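Local coordinates for tapirin (Caldicellulosiruptor hydrothermalis, PDB 6N2C), which probably binds cellulose in cell adhesion through a beta-helical C-terminal domain that carries a zinc ion, at residues 198-203 / 541-546; 213-218 / 239-244; 374-379 / 389-394; 415-420 / 432-437. One frame throughout, in Å; residues are numbered along the deposited sequence.

Interaction 1: 198-203 / 541-546; sequences NNITVT and LQFNGG
The carbonyl oxygen of N198 receives the closest approach between the two segments. G546 CA lies 2.9 Å from N198 O in a short CA-H...O contact, bent to 124° at the hydrogen, beside the backbone hydrogen bonding of N198 with N547. A beta carbon on G546 would collide with that oxygen, so the absence of a side chain is what lets the two backbones come so near. Beside them the side chain of I200 takes over. I200 carries CG1 anti to its carbonyl carbon (chi1 -62°), which places I200 CG1 4.1 Å from G546 CA. The methyl at the tip makes the closer contacts: I200 CD1 is 3.7 Å from F543 CB and 3.5 Å from G545 O. It meets the phenylalanine at its root, obliquely to the ring. The polar ends of N198 and N199 turn to the adjacent coil, where S217 O and N220 N are their partners. The contact thus bridges two faces of the parallel beta-helix at a corner. Strand 200-203 lies between strands 548-552 and 227-229, with I200 also packed on I550, and strand 541-543 lies between 522-524 and 194-195, with the F543 ring meeting that of F196.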
loop_
_atom_site.group_PDB
_atom_site.type_symbol
_atom_site.label_atom_id
_atom_site.label_comp_id
_atom_site.label_asym_id
_atom_site.label_seq_id
_atom_site.Cartn_x
_atom_site.Cartn_y
_atom_site.Cartn_z
ATOM N N ASN A 198 14.610 2.285 14.487
ATOM C CA ASN A 198 15.115 3.333 13.623
ATOM C C ASN A 198 16.270 2.846 12.741
ATOM O O ASN A 198 17.102 2.038 13.167
ATOM C CB ASN A 198 15.648 4.545 14.433
ATOM C CG ASN A 198 14.647 5.080 15.428
ATOM O OD1 ASN A 198 14.662 4.704 16.573
ATOM N ND2 ASN A 198 13.729 5.982 14.959
ATOM N N ASN A 199 16.336 3.401 11.536
ATOM C CA ASN A 199 17.409 3.135 10.570
ATOM C C ASN A 199 17.629 1.638 10.246
ATOM O O ASN A 199 18.759 1.142 10.314
ATOM C CB ASN A 199 18.668 3.797 11.062
ATOM C CG ASN A 199 18.397 5.248 11.369
ATOM O OD1 ASN A 199 17.882 5.965 10.494
ATOM N ND2 ASN A 199 18.695 5.679 12.561
ATOM N N ILE A 200 16.523 0.921 10.003
ATOM C CA ILE A 200 16.607 -0.468 9.530
ATOM C C ILE A 200 16.437 -0.413 8.042
ATOM O O ILE A 200 15.549 0.286 7.559
ATOM C CB ILE A 200 15.634 -1.420 10.300
ATOM C CG1 ILE A 200 16.084 -1.394 11.815
ATOM C CG2 ILE A 200 15.661 -2.850 9.697
ATOM C CD1 ILE A 200 15.441 -2.338 12.799
ATOM N N THR A 201 17.276 -1.151 7.301
ATOM C CA THR A 201 17.133 -1.334 5.866
ATOM C C THR A 201 16.855 -2.805 5.621
ATOM O O THR A 201 17.617 -3.637 6.093
ATOM C CB THR A 201 18.394 -0.921 5.139
ATOM O OG1 THR A 201 18.680 0.482 5.395
ATOM C CG2 THR A 201 18.272 -1.080 3.693
ATOM N N VAL A 202 15.750 -3.089 4.976
ATOM C CA VAL A 202 15.294 -4.484 4.701
ATOM C C VAL A 202 15.330 -4.665 3.185
ATOM O O VAL A 202 14.674 -3.937 2.472
ATOM C CB VAL A 202 13.884 -4.727 5.209
ATOM C CG1 VAL A 202 13.373 -6.117 4.830
ATOM C CG2 VAL A 202 13.781 -4.513 6.701
ATOM N N THR A 203 15.992 -5.755 2.703
ATOM C CA THR A 203 15.935 -6.221 1.338
ATOM C C THR A 203 15.338 -7.622 1.421
ATOM O O THR A 203 15.905 -8.465 2.102
ATOM C CB THR A 203 17.308 -6.233 0.678
ATOM O OG1 THR A 203 17.950 -4.940 0.805
ATOM C CG2 THR A 203 17.199 -6.563 -0.819
ATOM N N LEU A 541 7.663 -10.113 15.804
ATOM C CA LEU A 541 9.020 -9.879 15.464
ATOM C C LEU A 541 9.421 -8.448 15.820
ATOM O O LEU A 541 8.977 -7.455 15.172
ATOM C CB LEU A 541 9.223 -10.141 13.971
ATOM C CG LEU A 541 10.558 -9.782 13.429
ATOM C CD1 LEU A 541 11.700 -10.538 14.102
ATOM C CD2 LEU A 541 10.551 -10.073 11.957
ATOM N N GLN A 542 10.296 -8.340 16.813
ATOM C CA GLN A 542 10.612 -6.988 17.399
ATOM C C GLN A 542 12.041 -6.786 17.323
ATOM O O GLN A 542 12.811 -7.643 17.813
ATOM C CB GLN A 542 10.119 -6.938 18.830
ATOM C CG GLN A 542 10.511 -5.713 19.612
ATOM C CD GLN A 542 9.329 -5.019 20.270
ATOM O OE1 GLN A 542 8.439 -5.683 20.875
ATOM N NE2 GLN A 542 9.278 -3.680 20.108
ATOM N N PHE A 543 12.443 -5.684 16.716
ATOM C CA PHE A 543 13.827 -5.309 16.645
ATOM C C PHE A 543 14.102 -4.378 17.822
ATOM O O PHE A 543 13.513 -3.298 17.889
ATOM C CB PHE A 543 14.157 -4.652 15.319
ATOM C CG PHE A 543 14.016 -5.638 14.173
ATOM C CD1 PHE A 543 12.768 -5.919 13.581
ATOM C CD2 PHE A 543 15.114 -6.361 13.759
ATOM C CE1 PHE A 543 12.626 -6.841 12.549
ATOM C CE2 PHE A 543 14.967 -7.312 12.743
ATOM C CZ PHE A 543 13.725 -7.574 12.132
ATOM N N ASN A 544 14.966 -4.832 18.727
ATOM C CA ASN A 544 15.231 -4.099 20.005
ATOM C C ASN A 544 16.268 -3.011 19.798
ATOM O O ASN A 544 16.480 -2.182 20.693
ATOM C CB ASN A 544 15.551 -5.059 21.129
ATOM C CG ASN A 544 14.292 -5.805 21.662
ATOM O OD1 ASN A 544 14.353 -6.958 22.162
ATOM N ND2 ASN A 544 13.173 -5.125 21.633
ATOM N N GLY A 545 16.866 -3.010 18.609
ATOM C CA GLY A 545 17.812 -2.033 18.145
ATOM C C GLY A 545 17.552 -1.549 16.754
ATOM O O GLY A 545 16.800 -2.177 15.978
ATOM N N GLY A 546 18.166 -0.405 16.416
ATOM C CA GLY A 546 18.172 0.050 15.020
ATOM C C GLY A 546 19.522 -0.114 14.357
ATOM O O GLY A 546 20.360 -0.853 14.855
#

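Interaction 2: 213-218 / 239-244; sequences ITLRSD and FIFGGN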
loop_
_atom_site.group_PDB
_atom_site.type_symbol
_atom_site.label_atom_id
_atom_site.label_comp_id
_atom_site.label_asym_id
_atom_site.label_seq_id
_atom_site.Cartn_x
_atom_site.Cartn_y
_atom_site.Cartn_z
ATOM N N ILE A 213 2.548 -3.817 10.785
ATOM C CA ILE A 213 3.979 -3.621 10.555
ATOM C C ILE A 213 4.271 -2.154 10.845
ATOM O O ILE A 213 3.609 -1.283 10.248
ATOM C CB ILE A 213 4.393 -3.945 9.146
ATOM C CG1 ILE A 213 4.102 -5.403 8.838
ATOM C CG2 ILE A 213 5.844 -3.559 8.962
ATOM C CD1 ILE A 213 4.486 -5.845 7.422
ATOM N N THR A 214 5.155 -1.868 11.788
ATOM C CA THR A 214 5.462 -0.487 12.159
ATOM C C THR A 214 6.915 -0.116 11.859
ATOM O O THR A 214 7.858 -0.750 12.372
ATOM C CB THR A 214 5.189 -0.272 13.664
ATOM O OG1 THR A 214 3.800 -0.558 13.948
ATOM C CG2 THR A 214 5.429 1.176 14.012
ATOM N N LEU A 215 7.112 0.922 11.041
ATOM C CA LEU A 215 8.373 1.529 10.850
ATOM C C LEU A 215 8.567 2.717 11.833
ATOM O O LEU A 215 7.588 3.337 12.315
ATOM C CB LEU A 215 8.530 2.096 9.460
ATOM C CG LEU A 215 8.539 1.058 8.347
ATOM C CD1 LEU A 215 8.642 1.834 7.046
ATOM C CD2 LEU A 215 9.789 0.205 8.443
ATOM N N ARG A 216 9.823 2.967 12.128
ATOM C CA ARG A 216 10.254 4.164 12.918
ATOM C C ARG A 216 10.921 5.100 11.976
ATOM O O ARG A 216 11.301 4.728 10.887
ATOM C CB ARG A 216 11.170 3.790 14.110
ATOM C CG ARG A 216 10.561 2.727 15.006
ATOM C CD ARG A 216 9.199 3.140 15.587
ATOM N NE ARG A 216 8.736 2.229 16.650
ATOM C CZ ARG A 216 7.541 2.297 17.203
ATOM N NH1 ARG A 216 6.663 3.256 16.817
ATOM N NH2 ARG A 216 7.209 1.401 18.132
ATOM N N SER A 217 11.097 6.335 12.396
ATOM C CA SER A 217 11.710 7.323 11.563
ATOM C C SER A 217 13.180 6.997 11.221
ATOM O O SER A 217 13.938 6.397 12.041
ATOM C CB SER A 217 11.659 8.718 12.235
ATOM O OG SER A 217 12.652 8.742 13.262
ATOM N N ASP A 218 13.551 7.319 10.002
ATOM C CA ASP A 218 14.897 7.197 9.514
ATOM C C ASP A 218 15.587 8.564 9.593
ATOM O O ASP A 218 15.289 9.497 8.894
ATOM C CB ASP A 218 14.927 6.671 8.124
ATOM C CG ASP A 218 14.576 5.155 8.037
ATOM O OD1 ASP A 218 14.669 4.406 9.071
ATOM O OD2 ASP A 218 14.152 4.778 6.928
ATOM N N PHE A 239 -0.113 -0.937 7.805
ATOM C CA PHE A 239 1.296 -0.636 7.591
ATOM C C PHE A 239 1.500 0.817 8.031
ATOM O O PHE A 239 0.762 1.708 7.568
ATOM C CB PHE A 239 1.679 -0.839 6.146
ATOM C CG PHE A 239 3.152 -0.716 5.908
ATOM C CD1 PHE A 239 3.779 0.539 5.794
ATOM C CD2 PHE A 239 3.963 -1.847 5.841
ATOM C CE1 PHE A 239 5.180 0.631 5.635
ATOM C CE2 PHE A 239 5.328 -1.736 5.648
ATOM C CZ PHE A 239 5.929 -0.518 5.551
ATOM N N ILE A 240 2.415 1.036 8.966
ATOM C CA ILE A 240 2.571 2.354 9.597
ATOM C C ILE A 240 3.947 2.871 9.265
ATOM O O ILE A 240 4.970 2.238 9.643
ATOM C CB ILE A 240 2.382 2.227 11.135
ATOM C CG1 ILE A 240 0.931 1.741 11.376
ATOM C CG2 ILE A 240 2.717 3.551 11.793
ATOM C CD1 ILE A 240 0.590 1.334 12.782
ATOM N N PHE A 241 4.018 4.044 8.597
ATOM C CA PHE A 241 5.298 4.695 8.328
ATOM C C PHE A 241 5.706 5.561 9.535
ATOM O O PHE A 241 4.827 6.028 10.287
ATOM C CB PHE A 241 5.242 5.636 7.117
ATOM C CG PHE A 241 5.192 4.951 5.764
ATOM C CD1 PHE A 241 4.037 4.399 5.287
ATOM C CD2 PHE A 241 6.282 4.866 5.013
ATOM C CE1 PHE A 241 3.988 3.718 4.092
ATOM C CE2 PHE A 241 6.236 4.252 3.791
ATOM C CZ PHE A 241 5.119 3.620 3.334
ATOM N N GLY A 242 6.996 5.804 9.710
ATOM C CA GLY A 242 7.509 6.616 10.823
ATOM C C GLY A 242 8.128 7.947 10.499
ATOM O O GLY A 242 8.203 8.857 11.368
ATOM N N GLY A 243 8.531 8.108 9.262
ATOM C CA GLY A 243 9.162 9.327 8.750
ATOM C C GLY A 243 10.427 9.133 7.991
ATOM O O GLY A 243 11.292 8.358 8.425
ATOM N N ASN A 244 10.511 9.776 6.818
ATOM C CA ASN A 244 11.661 9.647 5.951
ATOM C C ASN A 244 11.959 8.164 5.532
ATOM O O ASN A 244 13.110 7.825 5.195
ATOM C CB ASN A 244 12.887 10.279 6.575
ATOM C CG ASN A 244 13.955 10.560 5.587
ATOM O OD1 ASN A 244 13.725 11.069 4.488
ATOM N ND2 ASN A 244 15.176 10.263 5.995
#
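I213 and T214 pair with F239 and I240 as parallel bridges, in segments whose directions differ by only 3°, and the backbone bonds I240 N to I213 O and L215 N to I240 O are both 2.9 Å long. Beyond the strands the pairing resumes, where D218 N donates to G243 O. There the amide of N244 adds a side-chain rung, with N244 ND2 3.0 Å from D218 O. Between these bonds G242 passes so close to R216 and S217 that a beta carbon would clash with their backbone. The apolar contact centres on F239. F239 CE2 lies 3.8 Å from I213 CG2, and F239 CZ is 3.9 Å from L215 CD1, both approaches being oblique to the ring. F239 CE1 also sits over one face of the F241 ring, near its rim. An alanine at F239 would probably leave I213 CG2 without its aromatic partner, L215 CD1 with F241 alone of the two rings, and a gap beside the F241 ring. Two successive coils of the beta-helix are joined here: I213 also packs against strand 231-234, F239 against strand 252-255, and L215 and F241 against V247 of strand 246-249, while F241 stacks on F261 one coil further on.

Interaction 3: 374-379 / 389-394; sequences TVLYCN and LNVKKI
T374 begins the contact with a carbonyl oxygen shared by two successive amides. K392 N lies 2.9 Å from T374 O, and K393 N adds a weak bond to T374 O at 3.3 Å. Sharing suits the place, because the second segment turns a corner at K392 and presents both N-H groups to one acceptor. The T374 hydroxyl looks to another coil, where it pairs with T353 OG1. V375 follows, with its two methyls divided between two lysines. V375 CG1 is 4.1 Å from K393 CB, the two side chains lying side by side. V375 CG2 meets K392 CE at 3.9 Å, since the K392 chain bends at chi3 (85°) and brings CE back over the valine, while NZ forms a salt bridge with D373. L376 takes up the strand pairing, with L376 N 2.9 Å from K393 O. Its side chain is on the buried face, shared with I394, and L376 CD1 touches V391 CG1 at 3.6 Å, the two side chains crossing at about a right angle. Y377 closes the contact through water: the molecule lies 3.2 Å from Y377 OH and accepts a bond from K393 NZ, whose extended chain spans the distance. The corner divides the second segment between two faces of the beta-helix. Strand 388-391 runs between 368-371 and 411-413, whereas strand 393-396 lies between 374-378 and 416-419, and the Y377 ring meets those of Y356 and F442.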
loop_
_atom_site.group_PDB
_atom_site.type_symbol
_atom_site.label_atom_id
_atom_site.label_comp_id
_atom_site.label_asym_id
_atom_site.label_seq_id
_atom_site.Cartn_x
_atom_site.Cartn_y
_atom_site.Cartn_z
ATOM N N THR A 374 -9.814 15.957 -19.534
ATOM C CA THR A 374 -10.465 14.889 -18.760
ATOM C C THR A 374 -11.946 15.003 -18.841
ATOM O O THR A 374 -12.496 16.152 -18.749
ATOM C CB THR A 374 -9.988 14.957 -17.288
ATOM O OG1 THR A 374 -8.587 14.835 -17.229
ATOM C CG2 THR A 374 -10.650 13.894 -16.338
ATOM N N VAL A 375 -12.607 13.821 -18.898
ATOM C CA VAL A 375 -14.001 13.721 -18.723
ATOM C C VAL A 375 -14.311 13.270 -17.292
ATOM O O VAL A 375 -13.730 12.279 -16.836
ATOM C CB VAL A 375 -14.602 12.740 -19.738
ATOM C CG1 VAL A 375 -16.099 12.692 -19.605
ATOM C CG2 VAL A 375 -14.183 13.123 -21.148
ATOM N N LEU A 376 -15.224 13.947 -16.616
ATOM C CA LEU A 376 -15.665 13.603 -15.282
ATOM C C LEU A 376 -17.139 13.198 -15.308
ATOM O O LEU A 376 -17.995 13.938 -15.859
ATOM C CB LEU A 376 -15.424 14.747 -14.310
ATOM C CG LEU A 376 -13.925 15.113 -14.258
ATOM C CD1 LEU A 376 -13.638 16.284 -15.161
ATOM C CD2 LEU A 376 -13.435 15.401 -12.866
ATOM N N TYR A 377 -17.444 12.040 -14.726
ATOM C CA TYR A 377 -18.783 11.540 -14.594
ATOM C C TYR A 377 -19.149 11.514 -13.090
ATOM O O TYR A 377 -18.399 10.949 -12.299
ATOM C CB TYR A 377 -18.896 10.074 -15.136
ATOM C CG TYR A 377 -18.594 9.880 -16.549
ATOM C CD1 TYR A 377 -17.328 9.724 -17.016
ATOM C CD2 TYR A 377 -19.636 9.875 -17.468
ATOM C CE1 TYR A 377 -17.039 9.572 -18.346
ATOM C CE2 TYR A 377 -19.386 9.704 -18.797
ATOM C CZ TYR A 377 -18.118 9.537 -19.246
ATOM O OH TYR A 377 -17.882 9.401 -20.594
ATOM N N CYS A 378 -20.277 12.109 -12.732
ATOM C CA CYS A 378 -20.804 12.051 -11.395
ATOM C C CYS A 378 -22.319 11.914 -11.321
ATOM O O CYS A 378 -23.061 12.297 -12.262
ATOM C CB CYS A 378 -20.279 13.216 -10.513
ATOM S SG CYS A 378 -20.891 14.813 -11.105
ATOM N N ASN A 379 -22.792 11.420 -10.171
ATOM C CA ASN A 379 -24.204 11.476 -9.873
ATOM C C ASN A 379 -24.597 12.865 -9.347
ATOM O O ASN A 379 -25.454 13.543 -9.932
ATOM C CB ASN A 379 -24.601 10.378 -8.905
ATOM C CG ASN A 379 -26.066 10.572 -8.400
ATOM O OD1 ASN A 379 -26.943 10.996 -9.164
ATOM N ND2 ASN A 379 -26.328 10.184 -7.160
ATOM N N LEU A 389 -11.689 25.049 -12.020
ATOM C CA LEU A 389 -11.957 23.822 -12.781
ATOM C C LEU A 389 -11.541 24.061 -14.198
ATOM O O LEU A 389 -11.921 25.076 -14.792
ATOM C CB LEU A 389 -13.424 23.491 -12.830
ATOM C CG LEU A 389 -14.231 23.215 -11.600
ATOM C CD1 LEU A 389 -15.619 22.785 -12.050
ATOM C CD2 LEU A 389 -13.506 22.107 -10.833
ATOM N N ASN A 390 -10.706 23.189 -14.720
ATOM C CA ASN A 390 -10.259 23.240 -16.098
ATOM C C ASN A 390 -10.335 21.808 -16.676
ATOM O O ASN A 390 -9.371 21.008 -16.496
ATOM C CB ASN A 390 -8.851 23.818 -16.129
ATOM C CG ASN A 390 -8.294 23.899 -17.522
ATOM O OD1 ASN A 390 -9.052 23.964 -18.510
ATOM N ND2 ASN A 390 -6.994 23.824 -17.628
ATOM N N VAL A 391 -11.440 21.475 -17.341
ATOM C CA VAL A 391 -11.695 20.142 -17.794
ATOM C C VAL A 391 -12.301 20.124 -19.152
ATOM O O VAL A 391 -12.643 21.194 -19.703
ATOM C CB VAL A 391 -12.606 19.377 -16.822
ATOM C CG1 VAL A 391 -12.038 19.457 -15.422
ATOM C CG2 VAL A 391 -14.009 19.980 -16.758
ATOM N N LYS A 392 -12.428 18.931 -19.725
ATOM C CA LYS A 392 -13.055 18.834 -21.051
ATOM C C LYS A 392 -14.565 18.682 -20.964
ATOM O O LYS A 392 -15.298 19.365 -21.682
ATOM C CB LYS A 392 -12.413 17.711 -21.811
ATOM C CG LYS A 392 -12.941 17.514 -23.234
ATOM C CD LYS A 392 -12.009 16.674 -24.089
ATOM C CE LYS A 392 -12.256 15.191 -23.905
ATOM N NZ LYS A 392 -11.231 14.381 -24.627
ATOM N N LYS A 393 -15.054 17.731 -20.188
ATOM C CA LYS A 393 -16.492 17.484 -20.084
ATOM C C LYS A 393 -16.870 17.003 -18.709
ATOM O O LYS A 393 -16.125 16.263 -18.072
ATOM C CB LYS A 393 -16.965 16.436 -21.130
ATOM C CG LYS A 393 -18.452 16.116 -21.164
ATOM C CD LYS A 393 -18.792 15.065 -22.218
ATOM C CE LYS A 393 -20.280 14.983 -22.456
ATOM N NZ LYS A 393 -20.593 13.868 -23.427
ATOM N N ILE A 394 -18.033 17.449 -18.234
ATOM C CA ILE A 394 -18.616 16.898 -17.014
ATOM C C ILE A 394 -19.978 16.351 -17.402
ATOM O O ILE A 394 -20.780 17.009 -18.085
ATOM C CB ILE A 394 -18.732 17.939 -15.914
ATOM C CG1 ILE A 394 -17.363 18.557 -15.592
ATOM C CG2 ILE A 394 -19.477 17.435 -14.684
ATOM C CD1 ILE A 394 -17.398 19.726 -14.611
HETATM O O HOH W 1 -19.682 11.251 -22.525
#

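Interaction 4: 415-420 / 432-437; sequences DKIECR and NLFVQN
I417 and F434 form the centre of the contact, side by side on the buried face of two parallel strands. I417 CD1 stands over one face of the phenylalanine, 4.0 Å from the centroid of the F434 ring and 17° off its normal, a CH-pi contact. At the edge of the same ring, near its plane, C419 SG lies 4.3 Å from F434 CD2. The F434 side chain also touches I400, I422 and I426. The backbone keeps these groups in register through alternating bonds: I417 N is 2.8 Å from L433 O, V435 N donates to I417 O, C419 N to V435 O, and N437 N closes the series 2.8 Å from C419 O. V435 lies on the other face, where K416 CD rests 4.0 Å from V435 CG2. Bends at chi3 and chi4 return the lysine's ammonium to its neighbour, so that K416 NZ forms a salt bridge of 2.6 Å with D415 OD1. Further along, N437 ND2 lies 2.9 Å from E418 OE2 in a bond straight to 177°, with the acceptor in the amide plane and the donor on the anti side of the carboxylate. The second oxygen, E418 OE1, is held by the ammonium of K393 in the preceding coil. An alanine at E418 would probably leave N437 ND2 and the K393 ammonium without these mates. Chemically, one carboxylate gripped by an amide and a cation links strands 393-396 and 416-419 to the residue that follows strand 434-436, and the nearby positive charge is likely to keep it ionised.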
loop_
_atom_site.group_PDB
_atom_site.type_symbol
_atom_site.label_atom_id
_atom_site.label_comp_id
_atom_site.label_asym_id
_atom_site.label_seq_id
_atom_site.Cartn_x
_atom_site.Cartn_y
_atom_site.Cartn_z
ATOM N N ASP A 415 -15.778 21.260 -23.684
ATOM C CA ASP A 415 -16.886 20.650 -24.384
ATOM C C ASP A 415 -18.185 21.117 -23.717
ATOM O O ASP A 415 -18.804 22.101 -24.173
ATOM C CB ASP A 415 -16.766 19.130 -24.414
ATOM C CG ASP A 415 -17.962 18.417 -25.053
ATOM O OD1 ASP A 415 -18.852 19.032 -25.717
ATOM O OD2 ASP A 415 -18.078 17.164 -24.904
ATOM N N LYS A 416 -18.619 20.457 -22.639
ATOM C CA LYS A 416 -19.881 20.802 -22.030
ATOM C C LYS A 416 -20.029 20.215 -20.661
ATOM O O LYS A 416 -19.273 19.278 -20.293
ATOM C CB LYS A 416 -21.069 20.337 -22.920
ATOM C CG LYS A 416 -21.239 18.794 -23.064
ATOM C CD LYS A 416 -22.473 18.410 -23.853
ATOM C CE LYS A 416 -22.343 18.778 -25.325
ATOM N NZ LYS A 416 -21.274 18.096 -26.116
ATOM N N ILE A 417 -21.004 20.751 -19.919
ATOM C CA ILE A 417 -21.490 20.137 -18.706
ATOM C C ILE A 417 -22.851 19.577 -19.115
ATOM O O ILE A 417 -23.856 20.326 -19.218
ATOM C CB ILE A 417 -21.586 21.108 -17.543
ATOM C CG1 ILE A 417 -20.207 21.712 -17.203
ATOM C CG2 ILE A 417 -22.284 20.478 -16.325
ATOM C CD1 ILE A 417 -20.266 22.907 -16.267
ATOM N N GLU A 418 -22.922 18.255 -19.299
ATOM C CA GLU A 418 -24.139 17.584 -19.700
ATOM C C GLU A 418 -24.820 17.076 -18.469
ATOM O O GLU A 418 -24.222 16.319 -17.688
ATOM C CB GLU A 418 -23.777 16.432 -20.638
ATOM C CG GLU A 418 -25.001 15.677 -21.156
ATOM C CD GLU A 418 -24.705 14.531 -22.085
ATOM O OE1 GLU A 418 -23.524 14.222 -22.221
ATOM O OE2 GLU A 418 -25.689 13.941 -22.679
ATOM N N CYS A 419 -26.033 17.508 -18.238
ATOM C CA CYS A 419 -26.661 17.252 -16.941
ATOM C C CYS A 419 -28.165 16.993 -17.108
ATOM O O CYS A 419 -28.777 17.430 -18.071
ATOM C CB CYS A 419 -26.350 18.388 -16.027
ATOM S SG CYS A 419 -27.013 20.012 -16.565
ATOM N N ARG A 420 -28.697 16.236 -16.195
ATOM C CA ARG A 420 -30.116 15.875 -16.162
ATOM C C ARG A 420 -30.983 17.132 -16.100
ATOM O O ARG A 420 -32.011 17.222 -16.796
ATOM C CB ARG A 420 -30.330 14.940 -14.980
ATOM C CG ARG A 420 -31.820 14.635 -14.695
ATOM C CD ARG A 420 -32.030 14.020 -13.344
ATOM N NE ARG A 420 -31.800 14.917 -12.219
ATOM C CZ ARG A 420 -32.665 15.793 -11.701
ATOM N NH1 ARG A 420 -33.926 15.983 -12.200
ATOM N NH2 ARG A 420 -32.271 16.520 -10.664
ATOM N N ASN A 432 -23.514 29.163 -20.711
ATOM C CA ASN A 432 -23.288 28.528 -22.013
ATOM C C ASN A 432 -22.839 27.076 -21.920
ATOM O O ASN A 432 -23.196 26.269 -22.764
ATOM C CB ASN A 432 -22.284 29.308 -22.919
ATOM C CG ASN A 432 -20.828 29.273 -22.442
ATOM O OD1 ASN A 432 -20.491 29.659 -21.308
ATOM N ND2 ASN A 432 -19.920 28.875 -23.355
ATOM N N LEU A 433 -22.103 26.783 -20.873
ATOM C CA LEU A 433 -21.404 25.497 -20.732
ATOM C C LEU A 433 -22.418 24.362 -20.564
ATOM O O LEU A 433 -22.083 23.192 -20.849
ATOM C CB LEU A 433 -20.521 25.531 -19.533
ATOM C CG LEU A 433 -19.349 26.530 -19.529
ATOM C CD1 LEU A 433 -18.541 26.413 -18.267
ATOM C CD2 LEU A 433 -18.524 26.426 -20.824
ATOM N N PHE A 434 -23.585 24.668 -20.013
ATOM C CA PHE A 434 -24.495 23.637 -19.592
ATOM C C PHE A 434 -25.447 23.203 -20.709
ATOM O O PHE A 434 -26.066 24.040 -21.379
ATOM C CB PHE A 434 -25.301 24.122 -18.383
ATOM C CG PHE A 434 -24.493 24.399 -17.142
ATOM C CD1 PHE A 434 -23.727 25.569 -17.013
ATOM C CD2 PHE A 434 -24.564 23.529 -16.040
ATOM C CE1 PHE A 434 -23.001 25.816 -15.900
ATOM C CE2 PHE A 434 -23.891 23.811 -14.900
ATOM C CZ PHE A 434 -23.099 24.962 -14.800
ATOM N N VAL A 435 -25.651 21.889 -20.846
ATOM C CA VAL A 435 -26.560 21.288 -21.822
ATOM C C VAL A 435 -27.483 20.265 -21.125
ATOM O O VAL A 435 -26.958 19.419 -20.349
ATOM C CB VAL A 435 -25.765 20.571 -22.858
ATOM C CG1 VAL A 435 -26.726 19.829 -23.809
ATOM C CG2 VAL A 435 -24.885 21.544 -23.622
ATOM N N GLN A 436 -28.815 20.344 -21.316
ATOM C CA GLN A 436 -29.714 19.525 -20.525
ATOM C C GLN A 436 -30.026 18.279 -21.278
ATOM O O GLN A 436 -30.364 18.343 -22.434
ATOM C CB GLN A 436 -31.050 20.215 -20.199
ATOM C CG GLN A 436 -31.891 19.490 -19.195
ATOM C CD GLN A 436 -32.923 20.390 -18.498
ATOM O OE1 GLN A 436 -32.587 21.191 -17.588
ATOM N NE2 GLN A 436 -34.189 20.229 -18.871
ATOM N N ASN A 437 -29.875 17.134 -20.601
ATOM C CA ASN A 437 -30.230 15.836 -21.198
ATOM C C ASN A 437 -30.858 15.090 -20.049
ATOM O O ASN A 437 -30.134 14.534 -19.201
ATOM C CB ASN A 437 -29.014 15.089 -21.744
ATOM C CG ASN A 437 -29.390 13.655 -22.162
ATOM O OD1 ASN A 437 -30.557 13.285 -22.053
ATOM N ND2 ASN A 437 -28.406 12.870 -22.585
#

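From the N terminus, interaction 1 opens first and closes last: its segments, with 337 residues between them, enclose the other three contacts, which follow in series without crossing. Interaction 2 closes a loop of 20 residues one coil away from residues 198-203, and the two touch, N198 and N199 reaching residues 216-218. Interaction 3 then closes a loop of nine residues, and interaction 4 one of eleven; they adjoin through neighbouring strands, with I394 O 2.8 Å from E418 N. The centres of interactions 1 and 4 are about 57 Å apart. The long closure ties late strands beside early ones near the zinc end, whereas the short ones join coils along the beta-helix.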